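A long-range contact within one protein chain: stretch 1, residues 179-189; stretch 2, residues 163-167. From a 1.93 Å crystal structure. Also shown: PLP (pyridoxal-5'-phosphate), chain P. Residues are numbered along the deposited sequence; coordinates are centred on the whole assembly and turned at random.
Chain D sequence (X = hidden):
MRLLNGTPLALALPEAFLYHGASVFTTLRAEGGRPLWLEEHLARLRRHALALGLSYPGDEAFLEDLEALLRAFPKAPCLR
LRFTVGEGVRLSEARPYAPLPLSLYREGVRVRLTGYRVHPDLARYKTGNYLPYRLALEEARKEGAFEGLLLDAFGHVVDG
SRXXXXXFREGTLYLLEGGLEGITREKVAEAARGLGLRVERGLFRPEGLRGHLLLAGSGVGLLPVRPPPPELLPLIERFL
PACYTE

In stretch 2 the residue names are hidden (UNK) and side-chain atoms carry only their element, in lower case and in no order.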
ATOM      1  N   GLY D 179       2.323 -10.524 -14.573  1.00 27.64           N
ATOM      2  CA  GLY D 179       3.284 -11.464 -14.015  1.00 27.94           C
ATOM      3  C   GLY D 179       4.227 -11.957 -15.104  1.00 29.05           C
ATOM      4  O   GLY D 179       4.513 -11.246 -16.066  1.00 28.70           O
ATOM      5  N   LEU D 180       4.698 -13.185 -14.949  1.00 29.53           N
ATOM      6  CA  LEU D 180       5.509 -13.840 -15.972  1.00 31.69           C
ATOM      7  C   LEU D 180       4.616 -14.283 -17.127  1.00 32.77           C
ATOM      8  O   LEU D 180       3.561 -14.866 -16.895  1.00 32.87           O
ATOM      9  CB  LEU D 180       6.208 -15.057 -15.339  1.00 31.64           C
ATOM     10  CG  LEU D 180       6.972 -16.017 -16.269  1.00 32.99           C
ATOM     11  CD1 LEU D 180       8.046 -15.284 -17.042  1.00 33.96           C
ATOM     12  CD2 LEU D 180       7.569 -17.123 -15.460  1.00 32.97           C
ATOM     13  N   GLU D 181       5.008 -13.994 -18.367  1.00 35.14           N
ATOM     14  CA  GLU D 181       4.376 -14.677 -19.501  1.00 36.39           C
ATOM     15  C   GLU D 181       4.922 -16.105 -19.518  1.00 36.47           C
ATOM     16  O   GLU D 181       6.016 -16.387 -20.069  1.00 36.98           O
ATOM     17  CB  GLU D 181       4.588 -13.994 -20.859  1.00 37.14           C
ATOM     18  CG  GLU D 181       3.503 -14.385 -21.903  1.00 39.15           C
ATOM     19  CD  GLU D 181       3.863 -13.960 -23.352  1.00 41.11           C
ATOM     20  OE1 GLU D 181       3.385 -12.898 -23.794  1.00 43.08           O
ATOM     21  OE2 GLU D 181       4.627 -14.673 -24.043  1.00 42.19           O
ATOM     22  N   GLY D 182       4.177 -16.976 -18.854  1.00 34.46           N
ATOM     23  CA  GLY D 182       4.425 -18.381 -18.868  1.00 33.61           C
ATOM     24  C   GLY D 182       4.240 -18.951 -20.264  1.00 33.04           C
ATOM     25  O   GLY D 182       3.357 -18.525 -21.040  1.00 32.47           O
ATOM     26  N   ILE D 183       5.087 -19.925 -20.566  1.00 31.39           N
ATOM     27  CA  ILE D 183       5.034 -20.653 -21.814  1.00 29.99           C
ATOM     28  C   ILE D 183       3.787 -21.533 -21.836  1.00 30.69           C
ATOM     29  O   ILE D 183       3.093 -21.584 -22.853  1.00 30.44           O
ATOM     30  CB  ILE D 183       6.354 -21.461 -22.011  1.00 30.09           C
ATOM     31  CG1 ILE D 183       7.480 -20.490 -22.383  1.00 27.81           C
ATOM     32  CG2 ILE D 183       6.200 -22.577 -23.068  1.00 26.70           C
ATOM     33  CD1 ILE D 183       8.884 -20.968 -22.031  1.00 29.63           C
ATOM     34  N   THR D 184       3.496 -22.221 -20.725  1.00 30.11           N
ATOM     35  CA  THR D 184       2.348 -23.123 -20.668  1.00 30.81           C
ATOM     36  C   THR D 184       1.062 -22.356 -20.927  1.00 31.02           C
ATOM     37  O   THR D 184       0.250 -22.779 -21.739  1.00 30.84           O
ATOM     38  CB  THR D 184       2.261 -23.918 -19.342  1.00 30.82           C
ATOM     39  OG1 THR D 184       3.527 -24.546 -19.092  1.00 30.86           O
ATOM     40  CG2 THR D 184       1.212 -24.987 -19.438  1.00 31.86           C
ATOM     41  N   ARG D 185       0.909 -21.207 -20.279  1.00 31.35           N
ATOM     42  CA  ARG D 185      -0.294 -20.397 -20.456  1.00 31.80           C
ATOM     43  C   ARG D 185      -0.560 -20.060 -21.934  1.00 31.92           C
ATOM     44  O   ARG D 185      -1.671 -20.267 -22.452  1.00 32.07           O
ATOM     45  CB  ARG D 185      -0.194 -19.117 -19.639  1.00 31.82           C
ATOM     46  CG  ARG D 185      -1.509 -18.379 -19.627  1.00 33.85           C
ATOM     47  CD  ARG D 185      -1.667 -17.525 -18.386  1.00 34.94           C
ATOM     48  NE  ARG D 185      -0.624 -16.507 -18.277  1.00 34.46           N
ATOM     49  CZ  ARG D 185      -0.598 -15.599 -17.316  1.00 35.99           C
ATOM     50  NH1 ARG D 185      -1.570 -15.579 -16.396  1.00 32.48           N
ATOM     51  NH2 ARG D 185       0.385 -14.698 -17.288  1.00 35.72           N
ATOM     52  N   GLU D 186       0.470 -19.565 -22.608  1.00 32.23           N
ATOM     53  CA  GLU D 186       0.380 -19.292 -24.051  1.00 33.01           C
ATOM     54  C   GLU D 186      -0.045 -20.514 -24.880  1.00 33.08           C
ATOM     55  O   GLU D 186      -0.843 -20.408 -25.808  1.00 33.49           O
ATOM     56  CB  GLU D 186       1.687 -18.679 -24.549  1.00 32.55           C
ATOM     57  CG  GLU D 186       1.947 -17.280 -23.949  1.00 33.61           C
ATOM     58  CD  GLU D 186       0.828 -16.282 -24.247  1.00 36.93           C
ATOM     59  OE1 GLU D 186       0.223 -16.332 -25.363  1.00 35.70           O
ATOM     60  OE2 GLU D 186       0.547 -15.454 -23.349  1.00 35.83           O
ATOM     61  N   LYS D 187       0.483 -21.676 -24.527  1.00 33.44           N
ATOM     62  CA  LYS D 187       0.088 -22.913 -25.168  1.00 33.74           C
ATOM     63  C   LYS D 187      -1.367 -23.227 -24.846  1.00 33.78           C
ATOM     64  O   LYS D 187      -2.110 -23.644 -25.728  1.00 33.76           O
ATOM     65  CB  LYS D 187       0.997 -24.077 -24.746  1.00 34.09           C
ATOM     66  CG  LYS D 187       2.488 -23.904 -25.079  1.00 34.50           C
ATOM     67  CD  LYS D 187       2.750 -23.378 -26.486  1.00 36.13           C
ATOM     68  CE  LYS D 187       4.193 -23.657 -26.881  1.00 36.70           C
ATOM     69  NZ  LYS D 187       4.367 -23.798 -28.330  1.00 38.45           N
ATOM     70  N   VAL D 188      -1.775 -23.016 -23.594  1.00 34.25           N
ATOM     71  CA  VAL D 188      -3.164 -23.276 -23.214  1.00 34.46           C
ATOM     72  C   VAL D 188      -4.119 -22.355 -24.001  1.00 35.93           C
ATOM     73  O   VAL D 188      -5.139 -22.819 -24.529  1.00 36.61           O
ATOM     74  CB  VAL D 188      -3.402 -23.224 -21.692  1.00 34.14           C
ATOM     75  CG1 VAL D 188      -4.888 -23.265 -21.385  1.00 32.09           C
ATOM     76  CG2 VAL D 188      -2.708 -24.406 -20.996  1.00 30.65           C
ATOM     77  N   ALA D 189      -3.758 -21.078 -24.098  1.00 37.17           N
ATOM     78  CA  ALA D 189      -4.496 -20.099 -24.893  1.00 38.24           C
ATOM     79  C   ALA D 189      -4.677 -20.603 -26.333  1.00 39.31           C
ATOM     80  O   ALA D 189      -5.811 -20.697 -26.841  1.00 39.42           O
ATOM     81  CB  ALA D 189      -3.758 -18.766 -24.877  1.00 38.36           C
ATOM     82  N   UNK D 163       3.100 -21.080 -10.935  1.00 27.93           N
ATOM     83  CA  UNK D 163       2.132 -21.324 -11.993  1.00 28.50           C
ATOM     84  C   UNK D 163       1.506 -19.997 -12.432  1.00 28.70           C
ATOM     85  O   UNK D 163       1.579 -19.002 -11.713  1.00 28.25           O
ATOM     86  o   UNK D 163       0.331 -21.779 -10.413  1.00 29.04           O
ATOM     87  c   UNK D 163       1.017 -22.311 -11.562  1.00 27.85           C
ATOM     88  c   UNK D 163       1.607 -23.722 -11.251  1.00 26.59           C
ATOM     89  N   UNK D 164       0.901 -20.010 -13.610  1.00 29.21           N
ATOM     90  CA  UNK D 164       0.314 -18.819 -14.222  1.00 29.44           C
ATOM     91  C   UNK D 164      -1.210 -18.934 -14.092  1.00 30.41           C
ATOM     92  O   UNK D 164      -1.798 -19.916 -14.545  1.00 30.36           O
ATOM     93  c   UNK D 164       0.672 -18.758 -15.704  1.00 29.12           C
ATOM     94  o   UNK D 164       2.070 -18.720 -15.911  1.00 30.02           O
ATOM     95  N   UNK D 165      -1.855 -17.943 -13.461  1.00 30.57           N
ATOM     96  CA  UNK D 165      -3.290 -18.125 -13.269  1.00 31.20           C
ATOM     97  C   UNK D 165      -4.134 -17.721 -14.497  1.00 31.89           C
ATOM     98  O   UNK D 165      -3.801 -16.756 -15.212  1.00 31.18           O
ATOM     99  c   UNK D 165      -3.591 -17.262 -12.039  1.00 30.86           C
ATOM    100  c   UNK D 165      -2.549 -16.229 -12.052  1.00 31.76           C
ATOM    101  c   UNK D 165      -1.319 -16.823 -12.666  1.00 30.94           C
ATOM    102  N   UNK D 166      -5.190 -18.491 -14.738  1.00 33.03           N
ATOM    103  CA  UNK D 166      -6.154 -18.204 -15.804  1.00 34.11           C
ATOM    104  C   UNK D 166      -7.555 -18.198 -15.218  1.00 35.00           C
ATOM    105  O   UNK D 166      -7.833 -18.906 -14.250  1.00 34.95           O
ATOM    106  c   UNK D 166      -4.879 -19.482 -17.780  1.00 35.67           C
ATOM    107  c   UNK D 166      -6.111 -19.280 -16.892  1.00 34.53           C
ATOM    108  c   UNK D 166      -3.877 -20.445 -17.162  1.00 36.85           C
ATOM    109  c   UNK D 166      -5.352 -20.077 -19.082  1.00 39.21           C
ATOM    110  N   UNK D 167      -8.443 -17.423 -15.838  1.00 35.83           N
ATOM    111  CA  UNK D 167      -9.839 -17.353 -15.419  1.00 37.22           C
ATOM    112  C   UNK D 167     -10.758 -17.758 -16.572  1.00 38.18           C
ATOM    113  O   UNK D 167     -10.599 -17.276 -17.690  1.00 38.70           O
ATOM    114  c   UNK D 167     -11.831 -16.356 -13.137  1.00 36.18           C
ATOM    115  c   UNK D 167     -11.761 -14.144 -14.294  1.00 35.25           C
ATOM    116  c   UNK D 167     -10.166 -15.930 -14.969  1.00 36.86           C
ATOM    117  c   UNK D 167     -11.580 -15.647 -14.449  1.00 37.02           C
TER
HETATM  118  N1  PLP P 248       4.767 -18.015 -12.514  1.00 23.95           N
HETATM  119  C2  PLP P 248       6.014 -17.905 -12.011  1.00 26.20           C
HETATM  120  C2A PLP P 248       6.283 -16.886 -10.941  1.00 23.33           C
HETATM  121  C3  PLP P 248       7.034 -18.745 -12.469  1.00 24.02           C
HETATM  122  O3  PLP P 248       8.278 -18.597 -11.930  1.00 25.60           O
HETATM  123  C4  PLP P 248       6.749 -19.670 -13.481  1.00 25.07           C
HETATM  124  C4A PLP P 248       7.798 -20.587 -14.074  1.00 24.21           C
HETATM  125  C5  PLP P 248       5.460 -19.737 -14.003  1.00 23.38           C
HETATM  126  C6  PLP P 248       4.488 -18.881 -13.486  1.00 26.52           C
HETATM  127  C5A PLP P 248       5.062 -20.735 -15.070  1.00 26.39           C
HETATM  128  O4P PLP P 248       5.695 -20.548 -16.337  1.00 26.61           O
HETATM  129  P   PLP P 248       5.847 -21.707 -17.430  1.00 26.49           P
HETATM  130  O1P PLP P 248       4.458 -22.090 -17.878  1.00 24.81           O
HETATM  131  O2P PLP P 248       6.532 -22.902 -16.806  1.00 27.97           O
HETATM  132  O3P PLP P 248       6.686 -20.977 -18.427  1.00 24.24           O
HETATM  133  O   HOH W   1       2.531 -16.185 -14.854  1.00 25.20           O
HETATM  134  O   HOH W   2       2.424 -20.653 -17.823  1.00 27.43           O

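Position 163 has three side-chain atoms, two carbons and one oxygen. The first carbon branches at once, carrying the oxygen and the second carbon. The CB of position 163 stays 8.0 Å from Thr-184 CB, so the side chain does not touch stretch 1. A beta-branched side chain with one oxygen and one methyl is threonine, so this is Thr-163. Its hydroxyl is hydrogen-bonded elsewhere in the structure. The backbone passes close to the cofactor, with Thr-163 C 3.4 Å from PLP C6.

Position 164 has two side-chain atoms, a carbon and then an oxygen, with no branch. Its CA-to-CB bond points toward stretch 1. The carbon lies over one face of the Arg-185 guanidinium, with CB of position 164 at 3.7 Å from Arg-185 NE. The oxygen faces Gly-182 CA. One carbon ending in one oxygen is serine, so this is Ser-164. Its OG is 3.8 Å from Gly-182 CA, and an ideal CB built on Gly-182 would fall 2.5 Å from Ser-164 OG, a clash. The absence of a side chain at Gly-182 therefore leaves room for the hydroxyl. Two waters bind this oxygen. Water 1 is 2.8 Å from Ser-164 OG and donates to Leu-180 O at 2.6 Å. Water 2 is 2.7 Å from Ser-164 OG, accepts from Arg-185 N at 2.9 Å and donates to PLP O1P at 2.5 Å.

Position 165 has three side-chain carbons that close a ring onto the backbone nitrogen. Its CA-to-CB bond points away from stretch 1, yet the ring carbon attached to the backbone nitrogen still reaches Arg-185 NH1. This ring can only be proline, so the residue is Pro-165. Pro-165 CD comes within 3.9 Å of Arg-185 NH1. The stronger contact is made by the backbone: Arg-185 NH1 donates a hydrogen bond to Pro-165 O at 2.8 Å. The oxygen lies at the edge of the guanidinium, near its plane.

Position 166 has four side-chain carbons, forked at the second. Its CA-to-CB bond points toward stretch 1, and its carbons pack against Arg-185 and Val-188. The fork one carbon beyond CB identifies leucine, so this is Leu-166. Its CG is 3.8 Å from Arg-185 CD, and its CD2 is 4.0 Å from Val-188 CG1.

Position 167 also has four carbons forked at the second. The CB of position 167 stays 8.7 Å from Arg-185 NH1, so this side chain makes no contact with stretch 1. The fork makes it Leu-167.

The contact sets a helix beginning at Ile-183 beside a strand, with their directions 26° apart. Arg-185 is the main link, reaching from the helix to touch three successive strand residues. Its aliphatic part packs on Leu-166, and its charged end meets Ser-164 and the carbonyl of Pro-165. Val-188 adds an apolar contact further along the helix. Near the helix start, Ile-183 N donates to PLP O3P at 2.9 Å and Thr-184 N to PLP O1P at 3.0 Å. Water 2 ties Ser-164 into this phosphate site, so strand, helix and cofactor meet at one point.

Stretch 2, residues 163-167: TSPLL
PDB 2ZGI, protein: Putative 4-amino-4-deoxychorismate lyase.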